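PDB 3DJE: fructosyl amine: oxygen oxidoreductase from Aspergillus fumigatus, which oxidatively deglycates fructosyl amino acids (Amadori products) with FAD as cofactor and molecular oxygen as electron acceptor. Local coordinates for residues Val113-Asp118 and Lys147-Arg152; Ala155-Ala160 and Phe265-Glu270. All blocks are in the same frame, centred on the assembly; numbering follows the deposited sequence.

Contact 1: Val113-Asp118 and Lys147-Arg152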
loop_
_atom_site.group_PDB
_atom_site.type_symbol
_atom_site.label_atom_id
_atom_site.label_comp_id
_atom_site.label_asym_id
_atom_site.label_seq_id
_atom_site.Cartn_x
_atom_site.Cartn_y
_atom_site.Cartn_z
ATOM N N VAL A 113 -3.216 -17.465 -4.825
ATOM C CA VAL A 113 -4.109 -17.527 -5.978
ATOM C C VAL A 113 -5.295 -18.488 -5.787
ATOM O O VAL A 113 -6.371 -18.270 -6.361
ATOM C CB VAL A 113 -3.292 -17.894 -7.265
ATOM C CG1 VAL A 113 -4.208 -18.109 -8.487
ATOM C CG2 VAL A 113 -2.280 -16.810 -7.570
ATOM N N ARG A 114 -5.107 -19.535 -4.977
ATOM C CA ARG A 114 -6.134 -20.580 -4.772
ATOM C C ARG A 114 -6.728 -21.053 -6.106
ATOM O O ARG A 114 -7.935 -20.903 -6.347
ATOM C CB ARG A 114 -7.239 -20.106 -3.821
ATOM C CG ARG A 114 -6.734 -19.776 -2.429
ATOM C CD ARG A 114 -7.887 -19.509 -1.492
ATOM N NE ARG A 114 -8.617 -18.309 -1.875
ATOM C CZ ARG A 114 -9.842 -18.015 -1.446
ATOM N NH1 ARG A 114 -10.482 -18.845 -0.632
ATOM N NH2 ARG A 114 -10.429 -16.899 -1.845
ATOM N N PRO A 115 -5.873 -21.612 -6.988
ATOM C CA PRO A 115 -6.311 -21.900 -8.356
ATOM C C PRO A 115 -7.429 -22.938 -8.440
ATOM O O PRO A 115 -8.216 -22.928 -9.401
ATOM C CB PRO A 115 -5.033 -22.419 -9.034
ATOM C CG PRO A 115 -4.184 -22.930 -7.915
ATOM C CD PRO A 115 -4.469 -22.010 -6.763
ATOM N N GLY A 116 -7.514 -23.811 -7.437
ATOM C CA GLY A 116 -8.549 -24.850 -7.417
ATOM C C GLY A 116 -9.950 -24.308 -7.194
ATOM O O GLY A 116 -10.950 -25.022 -7.377
ATOM N N GLU A 117 -10.031 -23.046 -6.793
ATOM C CA GLU A 117 -11.306 -22.430 -6.489
ATOM C C GLU A 117 -11.827 -21.598 -7.656
ATOM O O GLU A 117 -12.973 -21.138 -7.625
ATOM C CB GLU A 117 -11.205 -21.593 -5.215
ATOM C CG GLU A 117 -10.772 -22.408 -3.998
ATOM C CD GLU A 117 -11.154 -21.758 -2.683
ATOM O OE1 GLU A 117 -11.475 -20.549 -2.682
ATOM O OE2 GLU A 117 -11.139 -22.458 -1.644
ATOM N N ASP A 118 -10.994 -21.424 -8.684
ATOM C CA ASP A 118 -11.355 -20.593 -9.843
ATOM C C ASP A 118 -11.065 -21.241 -11.206
ATOM O O ASP A 118 -9.965 -21.088 -11.752
ATOM C CB ASP A 118 -10.698 -19.203 -9.750
ATOM C CG ASP A 118 -11.168 -18.255 -10.855
ATOM O OD1 ASP A 118 -12.060 -18.637 -11.656
ATOM O OD2 ASP A 118 -10.645 -17.116 -10.911
ATOM N N LYS A 147 6.076 -20.091 -13.921
ATOM C CA LYS A 147 4.857 -20.861 -13.987
ATOM C C LYS A 147 3.807 -20.051 -13.262
ATOM O O LYS A 147 4.080 -19.494 -12.194
ATOM C CB LYS A 147 5.018 -22.197 -13.269
ATOM C CG LYS A 147 3.828 -23.119 -13.452
ATOM C CD LYS A 147 3.976 -24.415 -12.667
ATOM C CE LYS A 147 2.687 -25.229 -12.727
ATOM N NZ LYS A 147 1.619 -24.660 -11.866
ATOM N N GLY A 148 2.603 -19.991 -13.801
ATOM C CA GLY A 148 1.606 -19.177 -13.124
ATOM C C GLY A 148 0.198 -19.321 -13.621
ATOM O O GLY A 148 -0.117 -20.244 -14.388
ATOM N N TYR A 149 -0.636 -18.385 -13.175
ATOM C CA TYR A 149 -2.068 -18.393 -13.459
ATOM C C TYR A 149 -2.512 -17.039 -13.964
ATOM O O TYR A 149 -2.229 -16.012 -13.336
ATOM C CB TYR A 149 -2.858 -18.744 -12.203
ATOM C CG TYR A 149 -2.514 -20.110 -11.676
ATOM C CD1 TYR A 149 -3.035 -21.255 -12.280
ATOM C CD2 TYR A 149 -1.640 -20.261 -10.598
ATOM C CE1 TYR A 149 -2.701 -22.529 -11.807
ATOM C CE2 TYR A 149 -1.304 -21.524 -10.118
ATOM C CZ TYR A 149 -1.837 -22.648 -10.726
ATOM O OH TYR A 149 -1.497 -23.894 -10.232
ATOM N N PHE A 150 -3.214 -17.039 -15.094
ATOM C CA PHE A 150 -3.708 -15.802 -15.689
ATOM C C PHE A 150 -5.193 -15.608 -15.435
ATOM O O PHE A 150 -6.001 -16.471 -15.779
ATOM C CB PHE A 150 -3.415 -15.769 -17.197
ATOM C CG PHE A 150 -3.849 -14.496 -17.880
ATOM C CD1 PHE A 150 -3.366 -13.250 -17.460
ATOM C CD2 PHE A 150 -4.735 -14.538 -18.961
ATOM C CE1 PHE A 150 -3.774 -12.068 -18.097
ATOM C CE2 PHE A 150 -5.147 -13.351 -19.615
ATOM C CZ PHE A 150 -4.664 -12.119 -19.181
ATOM N N ALA A 151 -5.540 -14.485 -14.815
ATOM C CA ALA A 151 -6.929 -14.084 -14.652
ATOM C C ALA A 151 -7.208 -13.115 -15.791
ATOM O O ALA A 151 -6.623 -12.028 -15.867
ATOM C CB ALA A 151 -7.161 -13.420 -13.290
ATOM N N ARG A 152 -8.094 -13.525 -16.691
ATOM C CA ARG A 152 -8.406 -12.729 -17.881
ATOM C C ARG A 152 -9.108 -11.413 -17.547
ATOM O O ARG A 152 -8.944 -10.406 -18.257
ATOM C CB ARG A 152 -9.281 -13.526 -18.848
ATOM C CG ARG A 152 -8.675 -14.867 -19.292
ATOM C CD ARG A 152 -9.634 -15.530 -20.260
ATOM N NE ARG A 152 -9.233 -16.841 -20.776
ATOM C CZ ARG A 152 -8.685 -17.041 -21.972
ATOM N NH1 ARG A 152 -8.413 -16.007 -22.760
ATOM N NH2 ARG A 152 -8.395 -18.274 -22.378
#
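One face of the Tyr149 ring carries the ring of Pro115, while Val113 reaches the root of the same phenol at an oblique angle. Pro115 CB stands 3.7 Å from the ring centroid of Tyr149, only 18° off the ring normal, which makes this a CH-pi contact. It is shifted toward the hydroxyl end of the ring, and Pro115 CB lies 3.6 Å from Tyr149 CZ. Pro115 CG continues outward, 3.7 Å from Tyr149 OH. Proline suits the place: its ring carbons CB and CG present C-H bonds to the aromatic face, and the closed ring leaves this compact apolar surface little freedom to move. Val113 touches with one branch, CG1, which its chi1 of 174° sets anti to the backbone N; Val113 CG1 is 4.0 Å from both CB and CD2 of Tyr149. The contact is thus apolar, and Tyr149 supplies nearly all of its strand's share. Behind Pro115, the turn is held by Glu117 N bonded to Arg114 O at 3.0 Å. Arg114, with positive phi, ends the helical run and lets the chain turn into the short 3-10 segment 115-117. The site lies near the surface: the end of helix 103-113 and its following loop rest on strand 147-151, which pairs antiparallel with strands 96-100 and 122-124, and Leu109 of that helix also touches Tyr149.

Contact 2: Ala155-Ala160 and Phe265-Glu270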
loop_
_atom_site.group_PDB
_atom_site.type_symbol
_atom_site.label_atom_id
_atom_site.label_comp_id
_atom_site.label_asym_id
_atom_site.label_seq_id
_atom_site.Cartn_x
_atom_site.Cartn_y
_atom_site.Cartn_z
ATOM N N ALA A 155 -9.698 -8.673 -12.247
ATOM C CA ALA A 155 -8.475 -8.194 -11.586
ATOM C C ALA A 155 -7.817 -7.217 -12.530
ATOM O O ALA A 155 -8.009 -7.278 -13.748
ATOM C CB ALA A 155 -7.532 -9.341 -11.307
ATOM N N GLY A 156 -7.011 -6.323 -11.984
ATOM C CA GLY A 156 -6.395 -5.331 -12.835
ATOM C C GLY A 156 -5.631 -4.341 -12.007
ATOM O O GLY A 156 -4.910 -4.712 -11.073
ATOM N N TRP A 157 -5.753 -3.076 -12.392
ATOM C CA TRP A 157 -5.040 -2.025 -11.687
ATOM C C TRP A 157 -5.872 -0.761 -11.532
ATOM O O TRP A 157 -6.834 -0.546 -12.271
ATOM C CB TRP A 157 -3.710 -1.730 -12.391
ATOM C CG TRP A 157 -3.854 -1.160 -13.773
ATOM C CD1 TRP A 157 -3.965 -1.859 -14.957
ATOM C CD2 TRP A 157 -3.890 0.229 -14.121
ATOM N NE1 TRP A 157 -4.057 -0.968 -16.020
ATOM C CE2 TRP A 157 -3.999 0.311 -15.532
ATOM C CE3 TRP A 157 -3.806 1.418 -13.378
ATOM C CZ2 TRP A 157 -4.076 1.546 -16.212
ATOM C CZ3 TRP A 157 -3.860 2.643 -14.061
ATOM C CH2 TRP A 157 -3.989 2.692 -15.458
ATOM N N ALA A 158 -5.521 0.055 -10.534
ATOM C CA ALA A 158 -6.170 1.365 -10.343
ATOM C C ALA A 158 -5.159 2.473 -10.446
ATOM O O ALA A 158 -4.010 2.296 -10.029
ATOM C CB ALA A 158 -6.840 1.447 -8.986
ATOM N N HIS A 159 -5.586 3.613 -10.990
ATOM C CA HIS A 159 -4.752 4.809 -10.933
ATOM C C HIS A 159 -4.768 5.371 -9.528
ATOM O O HIS A 159 -5.667 6.140 -9.158
ATOM C CB HIS A 159 -5.153 5.860 -11.963
ATOM C CG HIS A 159 -4.078 6.870 -12.187
ATOM N ND1 HIS A 159 -3.568 7.645 -11.168
ATOM C CD2 HIS A 159 -3.349 7.168 -13.291
ATOM C CE1 HIS A 159 -2.603 8.414 -11.646
ATOM N NE2 HIS A 159 -2.446 8.140 -12.932
ATOM N N ALA A 160 -3.783 4.954 -8.737
ATOM C CA ALA A 160 -3.821 5.192 -7.290
ATOM C C ALA A 160 -3.838 6.673 -6.918
ATOM O O ALA A 160 -4.703 7.126 -6.138
ATOM C CB ALA A 160 -2.657 4.451 -6.574
ATOM N N PHE A 265 5.022 -5.313 -13.317
ATOM C CA PHE A 265 4.867 -4.072 -14.050
ATOM C C PHE A 265 3.474 -3.965 -14.670
ATOM O O PHE A 265 2.713 -4.942 -14.693
ATOM C CB PHE A 265 5.978 -3.907 -15.100
ATOM C CG PHE A 265 6.051 -5.027 -16.102
ATOM C CD1 PHE A 265 5.194 -5.045 -17.197
ATOM C CD2 PHE A 265 6.990 -6.053 -15.956
ATOM C CE1 PHE A 265 5.255 -6.075 -18.137
ATOM C CE2 PHE A 265 7.053 -7.105 -16.892
ATOM C CZ PHE A 265 6.191 -7.110 -17.983
ATOM N N PHE A 266 3.184 -2.772 -15.202
ATOM C CA PHE A 266 1.857 -2.405 -15.687
ATOM C C PHE A 266 1.948 -1.802 -17.085
ATOM O O PHE A 266 3.019 -1.357 -17.507
ATOM C CB PHE A 266 1.281 -1.307 -14.793
ATOM C CG PHE A 266 1.155 -1.684 -13.338
ATOM C CD1 PHE A 266 -0.071 -2.088 -12.823
ATOM C CD2 PHE A 266 2.256 -1.613 -12.478
ATOM C CE1 PHE A 266 -0.200 -2.440 -11.460
ATOM C CE2 PHE A 266 2.134 -1.954 -11.127
ATOM C CZ PHE A 266 0.896 -2.360 -10.619
ATOM N N GLU A 267 0.813 -1.738 -17.779
ATOM C CA GLU A 267 0.733 -0.927 -18.991
ATOM C C GLU A 267 1.167 0.521 -18.715
ATOM O O GLU A 267 1.016 1.026 -17.583
ATOM C CB GLU A 267 -0.676 -0.969 -19.601
ATOM C CG GLU A 267 -1.723 -0.216 -18.792
ATOM C CD GLU A 267 -3.053 -0.200 -19.489
ATOM O OE1 GLU A 267 -3.113 0.296 -20.636
ATOM O OE2 GLU A 267 -4.042 -0.683 -18.901
ATOM N N PRO A 268 1.713 1.200 -19.735
ATOM C CA PRO A 268 2.188 2.578 -19.527
ATOM C C PRO A 268 1.090 3.554 -19.107
ATOM O O PRO A 268 -0.057 3.427 -19.551
ATOM C CB PRO A 268 2.751 2.978 -20.901
ATOM C CG PRO A 268 2.175 2.006 -21.864
ATOM C CD PRO A 268 1.997 0.723 -21.102
ATOM N N ASP A 269 1.441 4.509 -18.251
ATOM C CA ASP A 269 0.456 5.522 -17.853
ATOM C C ASP A 269 0.139 6.437 -19.036
ATOM O O ASP A 269 0.895 6.495 -20.021
ATOM C CB ASP A 269 0.878 6.288 -16.572
ATOM C CG ASP A 269 1.820 7.482 -16.819
ATOM O OD1 ASP A 269 2.539 7.555 -17.835
ATOM O OD2 ASP A 269 1.874 8.353 -15.920
ATOM N N GLU A 270 -1.000 7.116 -18.971
ATOM C CA GLU A 270 -1.400 7.973 -20.080
ATOM C C GLU A 270 -0.598 9.257 -20.126
ATOM O O GLU A 270 -0.185 9.689 -21.209
ATOM C CB GLU A 270 -2.899 8.292 -20.010
ATOM C CG GLU A 270 -3.804 7.130 -20.377
ATOM C CD GLU A 270 -3.646 6.669 -21.833
ATOM O OE1 GLU A 270 -3.291 7.493 -22.709
ATOM O OE2 GLU A 270 -3.878 5.471 -22.097
HETATM O O HOH W 1 -0.238 9.252 -14.364
#
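Trp157 fills the tight part of this contact, meeting Phe266 with CB and the pyrrole part of its indole and Glu267 with NE1. The edge of Phe266 is turned toward the face of the five-membered ring in an offset edge-to-face pair, centroids 5.9 Å apart and planes at 76°. At that same edge Trp157 CB comes within 3.7 Å of Phe266 CD1. The indole N-H donates a hydrogen bond to the carboxylate: Trp157 NE1 to Glu267 OE2 is 2.9 Å, with an N-H...O angle of 148°. The oxygen lies in the indole plane but is approached on its anti side, somewhat out of the carboxylate plane. Glu267 reaches it with CG between its backbone N and carbonyl carbon (chi1 71°), the chain extended beyond. Its other oxygen, OE1, accepts from the backbone N of Asn253, so both oxygens of this buried acid have donors. Tryptophan suits the place by joining a broad apolar surface to a single N-H.

The other end is looser, bridged by water. Water 1 lies 2.9 Å from His159 NE2, in the plane of the imidazole, and donates to Asp269 OD2 at 2.8 Å. Both side chains are positioned by backbone amides: His159 ND1 accepts from Asn162 N as N-cap of helix 160-173, and Asp269 OD1 from Arg272 N and Glu274 N. Phe266 also touches Val54, an FAD-binding residue, and is about 5 Å from the flavin cofactor at the nearest atoms. This is consistent with an aromatic second shell beside the FAD and the FSA pocket of this MSOX/MTOX-family oxidase.

Overall arrangement
From the N terminus, the chain leaves helix 103-113, makes strand 122-124 and returns along strand 147-151, where contact 1 closes a loop with 28 residues between its segments. Only a few residues later strand 156-158 opens contact 2, which closes after 104 more, beyond helix 160-173 and strands that include 212-215 of the mixed six-stranded sheet. The two contacts are in series, neither nested nor crossed, with centres 20 Å apart. Contact 1 fastens a peripheral helix end to the large mixed sheet; contact 2 ties the small antiparallel sheet of strands 53-55, 156-158 and 91-92 to the loop between strands 263-265 and 274-289, close to the flavin.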